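Local coordinates for protein probable chitinase A (Chromobacterium violaceum, PDB 4TX8) that probably hydrolyses chitin as an endo-acting family 18 glycoside hydrolase and carries an N-terminal module of a chitin-binding family, at residues A[400-404]-A[405-409]; A[320-324]-A[325-329]. All coordinates share one frame; numbering follows the deposited sequence.

Contact 1: A[400-404]-A[405-409]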
loop_
_atom_site.group_PDB
_atom_site.type_symbol
_atom_site.label_atom_id
_atom_site.label_comp_id
_atom_site.label_asym_id
_atom_site.label_seq_id
_atom_site.Cartn_x
_atom_site.Cartn_y
_atom_site.Cartn_z
ATOM N N ASN A 400 -2.688 -2.514 9.754
ATOM C CA ASN A 400 -2.811 -3.469 10.854
ATOM C C ASN A 400 -1.485 -3.781 11.539
ATOM O O ASN A 400 -1.419 -3.833 12.767
ATOM C CB ASN A 400 -3.448 -4.763 10.359
ATOM C CG ASN A 400 -4.911 -4.590 10.017
ATOM O OD1 ASN A 400 -5.266 -3.773 9.168
ATOM N ND2 ASN A 400 -5.772 -5.359 10.677
ATOM N N TRP A 401 -0.433 -3.998 10.757
ATOM C CA TRP A 401 0.869 -4.265 11.354
ATOM C C TRP A 401 1.377 -3.030 12.086
ATOM O O TRP A 401 1.982 -3.142 13.152
ATOM C CB TRP A 401 1.881 -4.728 10.305
ATOM C CG TRP A 401 1.809 -6.199 10.059
ATOM C CD1 TRP A 401 1.444 -6.823 8.904
ATOM C CD2 TRP A 401 2.082 -7.238 11.009
ATOM N NE1 TRP A 401 1.487 -8.189 9.069
ATOM C CE2 TRP A 401 1.874 -8.469 10.354
ATOM C CE3 TRP A 401 2.489 -7.247 12.347
ATOM C CZ2 TRP A 401 2.056 -9.694 10.992
ATOM C CZ3 TRP A 401 2.669 -8.469 12.980
ATOM C CH2 TRP A 401 2.455 -9.673 12.302
ATOM N N ASP A 402 1.114 -1.853 11.524
ATOM C CA ASP A 402 1.504 -0.609 12.178
ATOM C C ASP A 402 0.777 -0.441 13.509
ATOM O O ASP A 402 1.374 -0.044 14.509
ATOM C CB ASP A 402 1.228 0.593 11.273
ATOM C CG ASP A 402 1.402 1.913 11.998
ATOM O OD1 ASP A 402 2.562 2.316 12.228
ATOM O OD2 ASP A 402 0.381 2.541 12.348
ATOM N N ARG A 403 -0.515 -0.755 13.512
ATOM C CA ARG A 403 -1.334 -0.689 14.718
ATOM C C ARG A 403 -0.841 -1.668 15.781
ATOM O O ARG A 403 -0.694 -1.311 16.954
ATOM C CB ARG A 403 -2.799 -0.976 14.372
ATOM C CG ARG A 403 -3.751 -1.084 15.559
ATOM C CD ARG A 403 -5.168 -1.340 15.050
ATOM N NE ARG A 403 -6.140 -1.600 16.110
ATOM C CZ ARG A 403 -6.502 -2.814 16.513
ATOM N NH1 ARG A 403 -5.965 -3.891 15.955
ATOM N NH2 ARG A 403 -7.401 -2.952 17.477
ATOM N N ARG A 404 -0.581 -2.901 15.360
ATOM C CA ARG A 404 -0.106 -3.943 16.263
ATOM C C ARG A 404 1.241 -3.557 16.877
ATOM O O ARG A 404 1.503 -3.836 18.048
ATOM C CB ARG A 404 -0.001 -5.277 15.516
ATOM C CG ARG A 404 0.641 -6.417 16.297
ATOM C CD ARG A 404 -0.013 -6.636 17.656
ATOM N NE ARG A 404 -1.454 -6.854 17.576
ATOM C CZ ARG A 404 -2.227 -7.065 18.637
ATOM N NH1 ARG A 404 -1.692 -7.087 19.854
ATOM N NH2 ARG A 404 -3.532 -7.257 18.489
ATOM N N ASP A 405 2.078 -2.889 16.087
ATOM C CA ASP A 405 3.421 -2.513 16.524
ATOM C C ASP A 405 3.455 -1.193 17.300
ATOM O O ASP A 405 4.518 -0.753 17.733
ATOM C CB ASP A 405 4.364 -2.429 15.317
ATOM C CG ASP A 405 4.637 -3.789 14.691
ATOM O OD1 ASP A 405 4.509 -4.812 15.399
ATOM O OD2 ASP A 405 4.987 -3.834 13.493
ATOM N N GLY A 406 2.294 -0.567 17.474
ATOM C CA GLY A 406 2.192 0.647 18.265
ATOM C C GLY A 406 2.324 1.945 17.485
ATOM O O GLY A 406 2.812 2.942 18.017
ATOM N N TYR A 407 1.885 1.927 16.228
ATOM C CA TYR A 407 1.911 3.103 15.355
ATOM C C TYR A 407 3.313 3.684 15.193
ATOM O O TYR A 407 3.475 4.894 15.036
ATOM C CB TYR A 407 0.970 4.192 15.883
ATOM C CG TYR A 407 -0.426 3.712 16.207
ATOM C CD1 TYR A 407 -1.294 3.300 15.202
ATOM C CD2 TYR A 407 -0.885 3.692 17.518
ATOM C CE1 TYR A 407 -2.577 2.870 15.496
ATOM C CE2 TYR A 407 -2.161 3.265 17.821
ATOM C CZ TYR A 407 -3.003 2.855 16.807
ATOM O OH TYR A 407 -4.275 2.429 17.104
ATOM N N THR A 408 4.321 2.819 15.226
ATOM C CA THR A 408 5.709 3.263 15.157
ATOM C C THR A 408 6.101 3.738 13.762
ATOM O O THR A 408 7.124 4.400 13.593
ATOM C CB THR A 408 6.674 2.149 15.589
ATOM O OG1 THR A 408 6.341 0.940 14.895
ATOM C CG2 THR A 408 6.567 1.912 17.085
ATOM N N PHE A 409 5.296 3.389 12.763
ATOM C CA PHE A 409 5.533 3.868 11.410
ATOM C C PHE A 409 4.655 5.083 11.123
ATOM O O PHE A 409 5.156 6.143 10.747
ATOM C CB PHE A 409 5.273 2.760 10.379
ATOM C CG PHE A 409 5.611 3.154 8.959
ATOM C CD1 PHE A 409 4.681 3.806 8.160
ATOM C CD2 PHE A 409 6.859 2.866 8.422
ATOM C CE1 PHE A 409 4.992 4.172 6.858
ATOM C CE2 PHE A 409 7.174 3.224 7.119
ATOM C CZ PHE A 409 6.240 3.880 6.338
HETATM O O HOH W 1 4.947 0.113 12.777
#
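A Schellman motif closes helix 399-404, with G406 N bonded to R403 O (3.1 Å) and Y407 N to D402 O (2.7 Å). Phi of G406 is 93°, which glycine, having no CB to meet the preceding carbonyl, readily adopts. One step earlier, D405 N bonds W401 O at 2.9 Å. D402 ties down the chain beyond the turn. With CG anti to the backbone N (chi1 170°), its carboxylate reaches forward, and F409 N meets OD1 nearly along the C-O axis at 3.0 Å. A water donates to OD1 and is bonded to T408 OG1. OD2 lies at the edge of the Y407 ring, 3.4 Å from CD1, and bonds S410 OG, so a backbone N-H, a water and a hydroxyl just beyond the turn grip the carboxylate. R403 runs extended alongside Y407, its CG 3.9 Å from OH, and makes a cation-pi contact with F124. R404 bonds the carbonyls of P64 and W71, and D405 O accepts N44 ND2, joining the turn to the N-terminal module; R404 NE bonds S120 O of the catalytic domain. On the barrel side, F409 packs on V394 and T396 of strand 393-397, just before helix 410-417.

Contact 2: A[320-324]-A[325-329]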
loop_
_atom_site.group_PDB
_atom_site.type_symbol
_atom_site.label_atom_id
_atom_site.label_comp_id
_atom_site.label_asym_id
_atom_site.label_seq_id
_atom_site.Cartn_x
_atom_site.Cartn_y
_atom_site.Cartn_z
ATOM N N SER A 320 11.613 6.296 -7.467
ATOM C CA SER A 320 10.656 7.366 -7.705
ATOM C C SER A 320 11.095 8.266 -8.859
ATOM O O SER A 320 10.266 8.703 -9.655
ATOM C CB SER A 320 10.453 8.184 -6.429
ATOM O OG SER A 320 9.991 7.354 -5.373
ATOM N N LYS A 321 12.394 8.535 -8.956
ATOM C CA LYS A 321 12.924 9.328 -10.064
ATOM C C LYS A 321 12.638 8.669 -11.406
ATOM O O LYS A 321 12.224 9.335 -12.349
ATOM C CB LYS A 321 14.431 9.546 -9.918
ATOM C CG LYS A 321 14.808 10.685 -8.994
ATOM C CD LYS A 321 16.316 10.842 -8.914
ATOM C CE LYS A 321 16.907 11.180 -10.270
ATOM N NZ LYS A 321 18.381 11.362 -10.194
ATOM N N MET A 322 12.853 7.360 -11.487
ATOM C CA MET A 322 12.625 6.635 -12.733
ATOM C C MET A 322 11.184 6.787 -13.213
ATOM O O MET A 322 10.934 6.951 -14.408
ATOM C CB MET A 322 12.976 5.156 -12.566
ATOM C CG MET A 322 14.465 4.902 -12.385
ATOM S SD MET A 322 14.877 3.156 -12.256
ATOM C CE MET A 322 14.377 2.567 -13.875
ATOM N N LEU A 323 10.239 6.757 -12.278
ATOM C CA LEU A 323 8.827 6.880 -12.626
ATOM C C LEU A 323 8.461 8.300 -13.045
ATOM O O LEU A 323 7.549 8.501 -13.845
ATOM C CB LEU A 323 7.950 6.435 -11.456
ATOM C CG LEU A 323 7.847 4.918 -11.278
ATOM C CD1 LEU A 323 7.198 4.571 -9.952
ATOM C CD2 LEU A 323 7.064 4.308 -12.431
ATOM N N ILE A 324 9.180 9.283 -12.515
ATOM C CA ILE A 324 8.884 10.680 -12.821
ATOM C C ILE A 324 9.634 11.182 -14.057
ATOM O O ILE A 324 9.044 11.842 -14.913
ATOM C CB ILE A 324 9.199 11.592 -11.617
ATOM C CG1 ILE A 324 8.348 11.175 -10.412
ATOM C CG2 ILE A 324 8.946 13.054 -11.967
ATOM C CD1 ILE A 324 8.680 11.915 -9.134
ATOM N N GLU A 325 10.924 10.870 -14.160
ATOM C CA GLU A 325 11.719 11.334 -15.301
ATOM C C GLU A 325 11.488 10.475 -16.536
ATOM O O GLU A 325 11.587 10.951 -17.666
ATOM C CB GLU A 325 13.220 11.329 -14.985
ATOM C CG GLU A 325 13.602 11.682 -13.564
ATOM C CD GLU A 325 13.635 13.164 -13.301
ATOM O OE1 GLU A 325 13.089 13.938 -14.116
ATOM O OE2 GLU A 325 14.214 13.554 -12.263
ATOM N N GLY A 326 11.197 9.199 -16.315
ATOM C CA GLY A 326 11.125 8.249 -17.407
ATOM C C GLY A 326 12.459 7.551 -17.578
ATOM O O GLY A 326 13.464 7.969 -17.003
ATOM N N PHE A 327 12.469 6.486 -18.370
ATOM C CA PHE A 327 13.676 5.696 -18.570
ATOM C C PHE A 327 13.545 4.801 -19.797
ATOM O O PHE A 327 12.435 4.442 -20.193
ATOM C CB PHE A 327 13.981 4.858 -17.324
ATOM C CG PHE A 327 12.865 3.936 -16.916
ATOM C CD1 PHE A 327 11.870 4.368 -16.049
ATOM C CD2 PHE A 327 12.822 2.632 -17.386
ATOM C CE1 PHE A 327 10.843 3.517 -15.666
ATOM C CE2 PHE A 327 11.802 1.777 -17.007
ATOM C CZ PHE A 327 10.810 2.219 -16.145
ATOM N N PRO A 328 14.682 4.448 -20.416
ATOM C CA PRO A 328 14.632 3.543 -21.568
ATOM C C PRO A 328 14.280 2.114 -21.159
ATOM O O PRO A 328 14.611 1.673 -20.061
ATOM C CB PRO A 328 16.051 3.621 -22.143
ATOM C CG PRO A 328 16.900 4.063 -21.011
ATOM C CD PRO A 328 16.041 4.958 -20.168
ATOM N N ILE A 329 13.597 1.404 -22.046
ATOM C CA ILE A 329 13.211 0.026 -21.794
ATOM C C ILE A 329 14.115 -0.897 -22.595
ATOM O O ILE A 329 14.366 -0.646 -23.769
ATOM C CB ILE A 329 11.728 -0.214 -22.163
ATOM C CG1 ILE A 329 10.823 0.682 -21.312
ATOM C CG2 ILE A 329 11.348 -1.674 -21.982
ATOM C CD1 ILE A 329 9.369 0.663 -21.728
#
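The F327 ring carries the methyl of M322 on one face: CE sits over the ring centre, 3.7 Å from the centroid and 13° off the normal, a CH-pi contact. SD lies farther above the ring, 5.2 Å from the centroid, adding a Met-aromatic component. At the ring's edge, in its plane, is M322 O, 3.2 Å from CD1. The same methionine therefore meets the phenylalanine twice, with its methyl over the face and its carbonyl at the edge. A bend at the last torsion of M322 turns CE onto the ring, a turn that a flexible, unbranched methionine makes readily. F327 takes the crowded position for CG, between backbone N and carbonyl carbon (chi1 57°), and its side chain heads back toward the helix. Its ring also meets that of F337, and L276 touches it.

The backbone ends the helix in two steps. E325 N bonds K321 O at 2.7 Å, and G326 N then bonds M322 O at 3.0 Å. G326, with positive phi, lets the chain leave the helix. E325 folds its CG against K321 O, 3.0 Å away. K321 NZ bonds K383 O and makes a cation-pi contact with Y303; at 5.1 Å from E325 OE2, NZ forms no salt bridge with that carboxylate.

The strand leaves the helix almost perpendicularly (88°). It pairs antiparallel with 336-338, a small hairpin inserted in the beta-alpha-beta crossover of a TIM barrel, between helix 313-325 and strand 345-350.

Overall arrangement
Both contacts are helix ends in the same GH18 barrel, each released by a glycine with positive phi, yet they lie on opposite sides of the chain's centre, their own centres 32 Å apart. Both are partly buried, but contact 1 lies nearer the chain centre (about 14 Å against 20 Å, centre to centre). Contact 1 is the polar one: a carboxylate, backbone groups and a water hold a tight turn, and arginine bonds link it to the N-terminal module. Beyond its two backbone bonds, contact 2 relies on apolar chemistry where a helix passes into a peripheral hairpin. They share no helix or strand, although strands 393-397 and 345-350, which contacts 1 and 2 respectively touch, are neighbours in the barrel.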